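Local coordinates for protein xyloglucan-specific endo-beta-1,4-glucanase BoGH9A (PDB 6DHT) that hydrolyses internal beta-1,4-glucosidic bonds in the backbone of xyloglucan to release xyloglucan oligosaccharides, at residues V143-S148 with G235-L240; L298-A303 with S347-S352; R469-I474 with A559-L564. All blocks are in the same frame, centred on the assembly; numbering follows the deposited sequence.

Contact 1 (V143-S148 with G235-L240); sequences VLIHPS and GVYHKL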
loop_
_atom_site.group_PDB
_atom_site.type_symbol
_atom_site.label_atom_id
_atom_site.label_comp_id
_atom_site.label_asym_id
_atom_site.label_seq_id
_atom_site.Cartn_x
_atom_site.Cartn_y
_atom_site.Cartn_z
ATOM N N VAL A 143 -11.965 21.191 15.730
ATOM C CA VAL A 143 -12.658 20.634 14.576
ATOM C C VAL A 143 -14.168 20.672 14.793
ATOM O O VAL A 143 -14.648 20.332 15.867
ATOM C CB VAL A 143 -12.161 19.172 14.315
ATOM C CG1 VAL A 143 -12.899 18.519 13.154
ATOM C CG2 VAL A 143 -10.674 19.176 14.036
ATOM N N LEU A 144 -14.896 21.070 13.758
ATOM C CA LEU A 144 -16.341 21.280 13.845
ATOM C C LEU A 144 -17.146 20.066 13.429
ATOM O O LEU A 144 -16.850 19.421 12.423
ATOM C CB LEU A 144 -16.746 22.432 12.925
ATOM C CG LEU A 144 -16.901 23.821 13.545
ATOM C CD1 LEU A 144 -15.793 24.147 14.531
ATOM C CD2 LEU A 144 -16.944 24.849 12.425
ATOM N N ILE A 145 -18.185 19.763 14.196
ATOM C CA ILE A 145 -19.202 18.840 13.727
ATOM C C ILE A 145 -19.943 19.515 12.582
ATOM O O ILE A 145 -20.685 20.479 12.789
ATOM C CB ILE A 145 -20.207 18.466 14.846
ATOM C CG1 ILE A 145 -19.501 17.776 16.020
ATOM C CG2 ILE A 145 -21.327 17.598 14.295
ATOM C CD1 ILE A 145 -18.921 16.379 15.721
ATOM N N HIS A 146 -19.716 19.037 11.368
ATOM C CA HIS A 146 -20.467 19.448 10.196
ATOM C C HIS A 146 -21.948 19.123 10.401
ATOM O O HIS A 146 -22.275 18.219 11.159
ATOM C CB HIS A 146 -19.926 18.692 8.994
ATOM C CG HIS A 146 -20.386 19.211 7.671
ATOM N ND1 HIS A 146 -21.383 18.601 6.943
ATOM C CD2 HIS A 146 -19.963 20.256 6.925
ATOM C CE1 HIS A 146 -21.554 19.246 5.806
ATOM N NE2 HIS A 146 -20.697 20.253 5.765
ATOM N N PRO A 147 -22.852 19.882 9.756
ATOM C CA PRO A 147 -24.267 19.533 9.908
ATOM C C PRO A 147 -24.585 18.080 9.531
ATOM O O PRO A 147 -25.467 17.485 10.146
ATOM C CB PRO A 147 -24.959 20.511 8.956
ATOM C CG PRO A 147 -24.093 21.718 8.994
ATOM C CD PRO A 147 -22.680 21.188 9.090
ATOM N N SER A 148 -23.865 17.515 8.564
ATOM C CA SER A 148 -24.103 16.130 8.156
ATOM C C SER A 148 -23.736 15.124 9.256
ATOM O O SER A 148 -24.171 13.970 9.219
ATOM C CB SER A 148 -23.299 15.801 6.909
ATOM O OG SER A 148 -21.915 15.951 7.170
ATOM N N GLY A 235 -21.058 5.199 16.098
ATOM C CA GLY A 235 -20.805 5.442 14.690
ATOM C C GLY A 235 -19.516 6.217 14.483
ATOM O O GLY A 235 -18.955 6.780 15.427
ATOM N N VAL A 236 -19.019 6.177 13.259
ATOM C CA VAL A 236 -17.697 6.721 12.924
ATOM C C VAL A 236 -17.831 7.684 11.748
ATOM O O VAL A 236 -18.376 7.329 10.710
ATOM C CB VAL A 236 -16.698 5.582 12.606
ATOM C CG1 VAL A 236 -15.308 6.131 12.252
ATOM C CG2 VAL A 236 -16.595 4.645 13.769
ATOM N N TYR A 237 -17.345 8.914 11.936
ATOM C CA TYR A 237 -17.400 9.948 10.907
ATOM C C TYR A 237 -16.536 9.502 9.741
ATOM O O TYR A 237 -15.465 8.932 9.955
ATOM C CB TYR A 237 -16.903 11.287 11.481
ATOM C CG TYR A 237 -17.624 11.689 12.758
ATOM C CD1 TYR A 237 -18.981 11.986 12.744
ATOM C CD2 TYR A 237 -16.948 11.793 13.947
ATOM C CE1 TYR A 237 -19.637 12.350 13.904
ATOM C CE2 TYR A 237 -17.591 12.148 15.109
ATOM C CZ TYR A 237 -18.934 12.422 15.078
ATOM O OH TYR A 237 -19.546 12.776 16.254
ATOM N N HIS A 238 -17.001 9.735 8.520
ATOM C CA HIS A 238 -16.330 9.229 7.317
ATOM C C HIS A 238 -14.928 9.798 7.163
ATOM O O HIS A 238 -13.987 9.064 6.831
ATOM C CB HIS A 238 -17.187 9.543 6.094
ATOM C CG HIS A 238 -16.793 8.824 4.839
ATOM N ND1 HIS A 238 -16.980 7.467 4.646
ATOM C CD2 HIS A 238 -16.262 9.288 3.688
ATOM C CE1 HIS A 238 -16.583 7.134 3.436
ATOM N NE2 HIS A 238 -16.134 8.220 2.831
ATOM N N LYS A 239 -14.771 11.103 7.363
ATOM C CA LYS A 239 -13.472 11.745 7.194
ATOM C C LYS A 239 -13.403 13.051 7.989
ATOM O O LYS A 239 -14.435 13.572 8.466
ATOM C CB LYS A 239 -13.190 11.995 5.721
ATOM C CG LYS A 239 -14.255 12.873 5.040
ATOM C CD LYS A 239 -13.899 13.150 3.592
ATOM C CE LYS A 239 -15.042 13.841 2.845
ATOM N NZ LYS A 239 -14.688 14.210 1.458
ATOM N N LEU A 240 -12.182 13.555 8.146
ATOM C CA LEU A 240 -11.906 14.851 8.737
ATOM C C LEU A 240 -11.301 15.674 7.622
ATOM O O LEU A 240 -10.288 15.294 7.035
ATOM C CB LEU A 240 -10.980 14.707 9.936
ATOM C CG LEU A 240 -10.732 15.949 10.804
ATOM C CD1 LEU A 240 -10.151 15.553 12.138
ATOM C CD2 LEU A 240 -9.782 16.908 10.108
#
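The ring of Tyr237 meets Ile145 at its phenolic end: the CD1 methyl comes in obliquely, 3.7 Å from OH and 4.0 Å from CZ, and the two side chains cross at about a right angle. A second flat group, the imidazole of His146, is packed by its own segment, with Pro147 CD above one face and Ser148 CB in plane at the edge. Its ND1 is shared by the backbone N of Ser148, tilted 34° out of the ring plane, and by Ser148 OG at 2.7 Å, while NE2 is bonded to Pro326 O. The tyrosine hydroxyl is hydrogen-bonded to Arg154, and the methyl of Ile145 packs beside it. At the other end of the contact the branches of Val143 and Leu240 meet at a slant. With CG1 anti to the backbone N (chi1 178°), Val143 sets this methyl 4.1 Å from Leu240 CG, and its CG2 lies equally near Leu240 CD1. This pair reaches across strand 259-260, which runs between strands 143-145 and 239-241 in a small mixed sheet of the family 9 catalytic domain; Tyr237 comes from the residues leading into strand 239-241. The side chain of Leu240 is about 10 Å from that of Asp171, the predicted nucleophile.

Contact 2 (L298-A303 with S347-S352); sequences LAAEKA and SELYFS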
loop_
_atom_site.group_PDB
_atom_site.type_symbol
_atom_site.label_atom_id
_atom_site.label_comp_id
_atom_site.label_asym_id
_atom_site.label_seq_id
_atom_site.Cartn_x
_atom_site.Cartn_y
_atom_site.Cartn_z
ATOM N N LEU A 298 -13.317 -2.847 22.491
ATOM C CA LEU A 298 -14.600 -2.280 22.908
ATOM C C LEU A 298 -15.130 -1.353 21.831
ATOM O O LEU A 298 -16.294 -1.425 21.434
ATOM C CB LEU A 298 -14.430 -1.504 24.217
ATOM C CG LEU A 298 -14.290 -2.356 25.479
ATOM C CD1 LEU A 298 -13.835 -1.515 26.663
ATOM C CD2 LEU A 298 -15.604 -3.034 25.794
ATOM N N ALA A 299 -14.241 -0.526 21.278
ATOM C CA ALA A 299 -14.611 0.412 20.231
ATOM C C ALA A 299 -15.074 -0.296 18.967
ATOM O O ALA A 299 -16.020 0.124 18.299
ATOM C CB ALA A 299 -13.436 1.317 19.908
ATOM N N ALA A 300 -14.368 -1.376 18.626
ATOM C CA ALA A 300 -14.718 -2.164 17.452
ATOM C C ALA A 300 -16.122 -2.743 17.517
ATOM O O ALA A 300 -16.866 -2.692 16.545
ATOM C CB ALA A 300 -13.708 -3.306 17.278
ATOM N N GLU A 301 -16.469 -3.293 18.683
ATOM C CA GLU A 301 -17.765 -3.939 18.856
ATOM C C GLU A 301 -18.883 -2.895 18.785
ATOM O O GLU A 301 -19.902 -3.118 18.142
ATOM C CB GLU A 301 -17.797 -4.757 20.161
ATOM C CG GLU A 301 -16.816 -5.947 20.133
ATOM C CD GLU A 301 -17.109 -7.035 21.148
ATOM O OE1 GLU A 301 -16.460 -7.044 22.212
ATOM O OE2 GLU A 301 -17.959 -7.904 20.858
ATOM N N LYS A 302 -18.632 -1.713 19.342
ATOM C CA LYS A 302 -19.604 -0.626 19.250
ATOM C C LYS A 302 -19.759 -0.133 17.801
ATOM O O LYS A 302 -20.855 0.171 17.348
ATOM C CB LYS A 302 -19.211 0.547 20.159
ATOM C CG LYS A 302 -19.450 0.313 21.650
ATOM C CD LYS A 302 -19.493 1.620 22.436
ATOM C CE LYS A 302 -20.768 2.429 22.137
ATOM N NZ LYS A 302 -20.810 3.733 22.865
ATOM N N ALA A 303 -18.661 -0.055 17.051
ATOM C CA ALA A 303 -18.762 0.371 15.665
ATOM C C ALA A 303 -19.492 -0.649 14.800
ATOM O O ALA A 303 -20.282 -0.297 13.935
ATOM C CB ALA A 303 -17.364 0.636 15.085
ATOM N N SER A 347 -15.020 -11.142 10.399
ATOM C CA SER A 347 -13.895 -12.090 10.510
ATOM C C SER A 347 -12.919 -11.671 11.610
ATOM O O SER A 347 -12.572 -12.467 12.479
ATOM C CB SER A 347 -13.166 -12.247 9.179
ATOM O OG SER A 347 -13.996 -12.857 8.218
ATOM N N GLU A 348 -12.512 -10.401 11.617
ATOM C CA GLU A 348 -11.611 -9.934 12.645
ATOM C C GLU A 348 -12.236 -10.064 14.027
ATOM O O GLU A 348 -11.549 -10.402 14.963
ATOM C CB GLU A 348 -11.189 -8.479 12.373
ATOM C CG GLU A 348 -10.388 -8.258 11.101
ATOM C CD GLU A 348 -8.944 -8.789 11.179
ATOM O OE1 GLU A 348 -8.520 -9.390 12.209
ATOM O OE2 GLU A 348 -8.216 -8.598 10.173
ATOM N N LEU A 349 -13.513 -9.701 14.147
ATOM C CA LEU A 349 -14.169 -9.794 15.444
ATOM C C LEU A 349 -14.287 -11.240 15.912
ATOM O O LEU A 349 -14.098 -11.521 17.081
ATOM C CB LEU A 349 -15.530 -9.096 15.416
ATOM C CG LEU A 349 -15.371 -7.573 15.587
ATOM C CD1 LEU A 349 -16.580 -6.812 15.085
ATOM C CD2 LEU A 349 -15.022 -7.189 17.028
ATOM N N TYR A 350 -14.552 -12.150 14.987
ATOM C CA TYR A 350 -14.533 -13.568 15.331
ATOM C C TYR A 350 -13.163 -14.000 15.862
ATOM O O TYR A 350 -13.069 -14.707 16.876
ATOM C CB TYR A 350 -14.913 -14.422 14.135
ATOM C CG TYR A 350 -14.891 -15.929 14.377
ATOM C CD1 TYR A 350 -15.518 -16.488 15.490
ATOM C CD2 TYR A 350 -14.278 -16.792 13.480
ATOM C CE1 TYR A 350 -15.517 -17.864 15.705
ATOM C CE2 TYR A 350 -14.292 -18.160 13.676
ATOM C CZ TYR A 350 -14.907 -18.690 14.794
ATOM O OH TYR A 350 -14.916 -20.057 14.995
ATOM N N PHE A 351 -12.085 -13.610 15.189
ATOM C CA PHE A 351 -10.765 -14.051 15.637
ATOM C C PHE A 351 -10.316 -13.373 16.925
ATOM O O PHE A 351 -9.608 -13.975 17.728
ATOM C CB PHE A 351 -9.726 -13.910 14.512
ATOM C CG PHE A 351 -9.979 -14.867 13.374
ATOM C CD1 PHE A 351 -10.067 -16.240 13.616
ATOM C CD2 PHE A 351 -10.167 -14.412 12.089
ATOM C CE1 PHE A 351 -10.340 -17.114 12.597
ATOM C CE2 PHE A 351 -10.437 -15.288 11.057
ATOM C CZ PHE A 351 -10.515 -16.645 11.309
ATOM N N SER A 352 -10.782 -12.157 17.173
ATOM C CA SER A 352 -10.435 -11.483 18.419
ATOM C C SER A 352 -11.296 -11.872 19.636
ATOM O O SER A 352 -10.814 -11.778 20.753
ATOM C CB SER A 352 -10.502 -9.978 18.248
ATOM O OG SER A 352 -9.563 -9.571 17.248
#
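Glu301 has its carboxylate oxygen OE2 hydrogen-bonded to the hydroxyl of Tyr358, while the aliphatic part of the same side chain packs against Leu349. The contact is made by CG, which lies 3.8 Å from Leu349 CD2, and beyond CG the glutamate runs on extended (chi2 -161°) to its polar end. The two side chains cross at a slant. The tyrosine bonded to the carboxylate also touches Leu349, so that one residue of helix 356-364 meets both partners and helps to fix where the glutamate chain lies.

The rest of the interface is apolar. Leu349 points toward the facing helix and presents a single methyl, CD2, to it; besides Glu301 CG this methyl meets Ala300 CB at 4.1 Å. The CG of Leu349 lies beside its own backbone N (chi1 -81°), which carries the branch into the gap between the alanine and the glutamate. Leu297 and Tyr304, one turn to each side on the same helix, also touch the leucine. With spacing i, i+3, i+4 and i+7, these four residues outline a hole of the knobs-into-holes kind, and Leu349 is the knob that enters it. The CA atoms of Glu301 and Leu349 are 7.7 Å apart, and the small side chain of Ala300 beside them is consistent with the close backbones.

Helices 292-309 and 339-353 are thereby joined within the helical (alpha/alpha)6 barrel known for this glycosidase family, with helix 356-364 alongside. Helix 265-281 packs against both: its Phe271 meets Ala299 and Ala303, and its Arg280 forms a salt bridge with Glu348 and also bonds Ser352 OG.

Contact 3 (R469-I474 with A559-L564); sequences RNMDYI and ALASSL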
loop_
_atom_site.group_PDB
_atom_site.type_symbol
_atom_site.label_atom_id
_atom_site.label_comp_id
_atom_site.label_asym_id
_atom_site.label_seq_id
_atom_site.Cartn_x
_atom_site.Cartn_y
_atom_site.Cartn_z
ATOM N N ARG A 469 8.664 -10.698 -9.947
ATOM C CA ARG A 469 8.598 -10.102 -11.290
ATOM C C ARG A 469 7.815 -8.792 -11.278
ATOM O O ARG A 469 8.202 -7.810 -11.924
ATOM C CB ARG A 469 7.986 -11.068 -12.305
ATOM C CG ARG A 469 8.851 -12.267 -12.607
ATOM C CD ARG A 469 8.145 -13.298 -13.483
ATOM N NE ARG A 469 8.992 -14.450 -13.767
ATOM C CZ ARG A 469 8.535 -15.621 -14.207
ATOM N NH1 ARG A 469 7.238 -15.807 -14.422
ATOM N NH2 ARG A 469 9.372 -16.609 -14.443
ATOM N N ASN A 470 6.698 -8.759 -10.559
ATOM C CA ASN A 470 5.900 -7.547 -10.475
ATOM C C ASN A 470 6.642 -6.448 -9.728
ATOM O O ASN A 470 6.523 -5.266 -10.079
ATOM C CB ASN A 470 4.544 -7.806 -9.792
ATOM C CG ASN A 470 3.487 -8.278 -10.755
ATOM O OD1 ASN A 470 3.785 -8.648 -11.880
ATOM N ND2 ASN A 470 2.238 -8.316 -10.298
ATOM N N MET A 471 7.398 -6.819 -8.696
ATOM C CA MET A 471 8.265 -5.836 -8.047
ATOM C C MET A 471 9.328 -5.269 -9.018
ATOM O O MET A 471 9.563 -4.057 -9.031
ATOM C CB MET A 471 8.905 -6.392 -6.755
ATOM C CG MET A 471 9.766 -5.378 -6.031
ATOM S SD MET A 471 8.842 -3.880 -5.502
ATOM C CE MET A 471 8.112 -4.592 -4.074
ATOM N N ASP A 472 9.954 -6.128 -9.813
ATOM C CA ASP A 472 10.926 -5.659 -10.792
ATOM C C ASP A 472 10.290 -4.618 -11.713
ATOM O O ASP A 472 10.952 -3.643 -12.111
ATOM C CB ASP A 472 11.417 -6.823 -11.638
ATOM C CG ASP A 472 12.493 -7.663 -10.959
ATOM O OD1 ASP A 472 12.771 -7.551 -9.748
ATOM O OD2 ASP A 472 13.112 -8.483 -11.675
ATOM N N TYR A 473 9.036 -4.838 -12.090
ATOM C CA TYR A 473 8.326 -3.909 -12.964
ATOM C C TYR A 473 8.283 -2.512 -12.356
ATOM O O TYR A 473 8.631 -1.525 -13.030
ATOM C CB TYR A 473 6.891 -4.388 -13.294
ATOM C CG TYR A 473 6.193 -3.537 -14.324
ATOM C CD1 TYR A 473 5.613 -2.336 -13.980
ATOM C CD2 TYR A 473 6.152 -3.926 -15.647
ATOM C CE1 TYR A 473 5.001 -1.526 -14.915
ATOM C CE2 TYR A 473 5.533 -3.131 -16.586
ATOM C CZ TYR A 473 4.954 -1.946 -16.213
ATOM O OH TYR A 473 4.358 -1.133 -17.170
ATOM N N ILE A 474 7.837 -2.350 -11.119
ATOM C CA ILE A 474 7.768 -0.993 -10.606
ATOM C C ILE A 474 9.126 -0.387 -10.326
ATOM O O ILE A 474 9.210 0.845 -10.242
ATOM C CB ILE A 474 6.881 -0.816 -9.377
ATOM C CG1 ILE A 474 7.525 -1.470 -8.187
ATOM C CG2 ILE A 474 5.411 -1.298 -9.631
ATOM C CD1 ILE A 474 7.042 -0.866 -6.907
ATOM N N ALA A 559 3.594 -3.686 2.018
ATOM C CA ALA A 559 3.178 -5.098 2.030
ATOM C C ALA A 559 4.063 -5.962 1.142
ATOM O O ALA A 559 4.574 -6.995 1.606
ATOM C CB ALA A 559 1.724 -5.248 1.619
ATOM N N LEU A 560 4.261 -5.559 -0.102
ATOM C CA LEU A 560 5.002 -6.422 -1.038
ATOM C C LEU A 560 6.502 -6.347 -0.775
ATOM O O LEU A 560 7.175 -7.371 -0.733
ATOM C CB LEU A 560 4.696 -6.111 -2.518
ATOM C CG LEU A 560 5.244 -7.200 -3.445
ATOM C CD1 LEU A 560 4.734 -8.627 -3.112
ATOM C CD2 LEU A 560 4.932 -6.829 -4.875
ATOM N N ALA A 561 7.050 -5.153 -0.605
ATOM C CA ALA A 561 8.497 -5.051 -0.409
ATOM C C ALA A 561 8.959 -5.774 0.862
ATOM O O ALA A 561 10.011 -6.415 0.867
ATOM C CB ALA A 561 8.922 -3.626 -0.363
ATOM N N SER A 562 8.197 -5.630 1.953
ATOM C CA SER A 562 8.590 -6.238 3.218
ATOM C C SER A 562 8.524 -7.732 3.112
ATOM O O SER A 562 9.442 -8.418 3.564
ATOM C CB SER A 562 7.683 -5.807 4.339
ATOM O OG SER A 562 7.676 -4.382 4.475
ATOM N N SER A 563 7.440 -8.263 2.556
ATOM C CA SER A 563 7.308 -9.713 2.445
ATOM C C SER A 563 8.331 -10.330 1.488
ATOM O O SER A 563 8.891 -11.381 1.789
ATOM C CB SER A 563 5.881 -10.119 2.075
ATOM O OG SER A 563 5.488 -9.661 0.804
ATOM N N LEU A 564 8.613 -9.680 0.361
ATOM C CA LEU A 564 9.625 -10.197 -0.561
ATOM C C LEU A 564 11.009 -10.164 0.067
ATOM O O LEU A 564 11.821 -11.090 -0.145
ATOM C CB LEU A 564 9.620 -9.417 -1.879
ATOM C CG LEU A 564 8.408 -9.597 -2.781
ATOM C CD1 LEU A 564 8.559 -8.792 -4.041
ATOM C CD2 LEU A 564 8.100 -11.070 -3.102
#
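Met471 is the bump of this interface, and the 559-564 surface of helix 551-567 between Leu560, Ala561 and Leu564 is the hollow that receives it. Its chain leaves with CG anti to the backbone N (chi1 -178°) and then bends at both following torsions, which brings the terminal methyl CE against the backbone of the other helix. There CE lies 3.7 Å from Ala561 N. It also touches Leu560 CG and Ala561 CB, each at 3.9 Å and in directions roughly at right angles to one another. A turn further along, Leu564 packs in the other direction: its CD1 methyl reaches to 3.6 Å from Met471 CB, the two side chains sliding past each other in opposite directions. The leucine thus covers the root of the methionine while Leu560 and Ala561 take its tip. All four residues are buried. The axes of segments 469-474 and 559-564 pass 11.0 Å apart at their closest and cross at -124°, leaving side chains to bridge the gap. Just before the segment, Tyr468 OH is hydrogen-bonded to Leu564 O, a polar tie between the same helices. Helix 105-117 packs Leu107 against both Met471 and Ala561, and helix 439-458 brings Met445 to Leu560 and Ile474.

How the contacts relate
All three contacts lie within the family 9 glycosidase region and follow one another along the chain, each closing before the next opens. Contacts 1 and 2 are direct neighbours: their centres are 22 Å apart, and Val236 CG2 of contact 1 packs 4.3 Å from Ala303 CB of contact 2, joining the run into strand 239-241 to helix 292-309. Contact 3 stands apart, its centre 37 Å from that of contact 1 and 31 Å from that of contact 2, with about 14 Å between the nearest atoms of contacts 2 and 3. The Leu240 side chain of contact 1 is about 10 Å from that of Asp171, the predicted nucleophile; contacts 2 and 3 lie away from catalytic and metal sites.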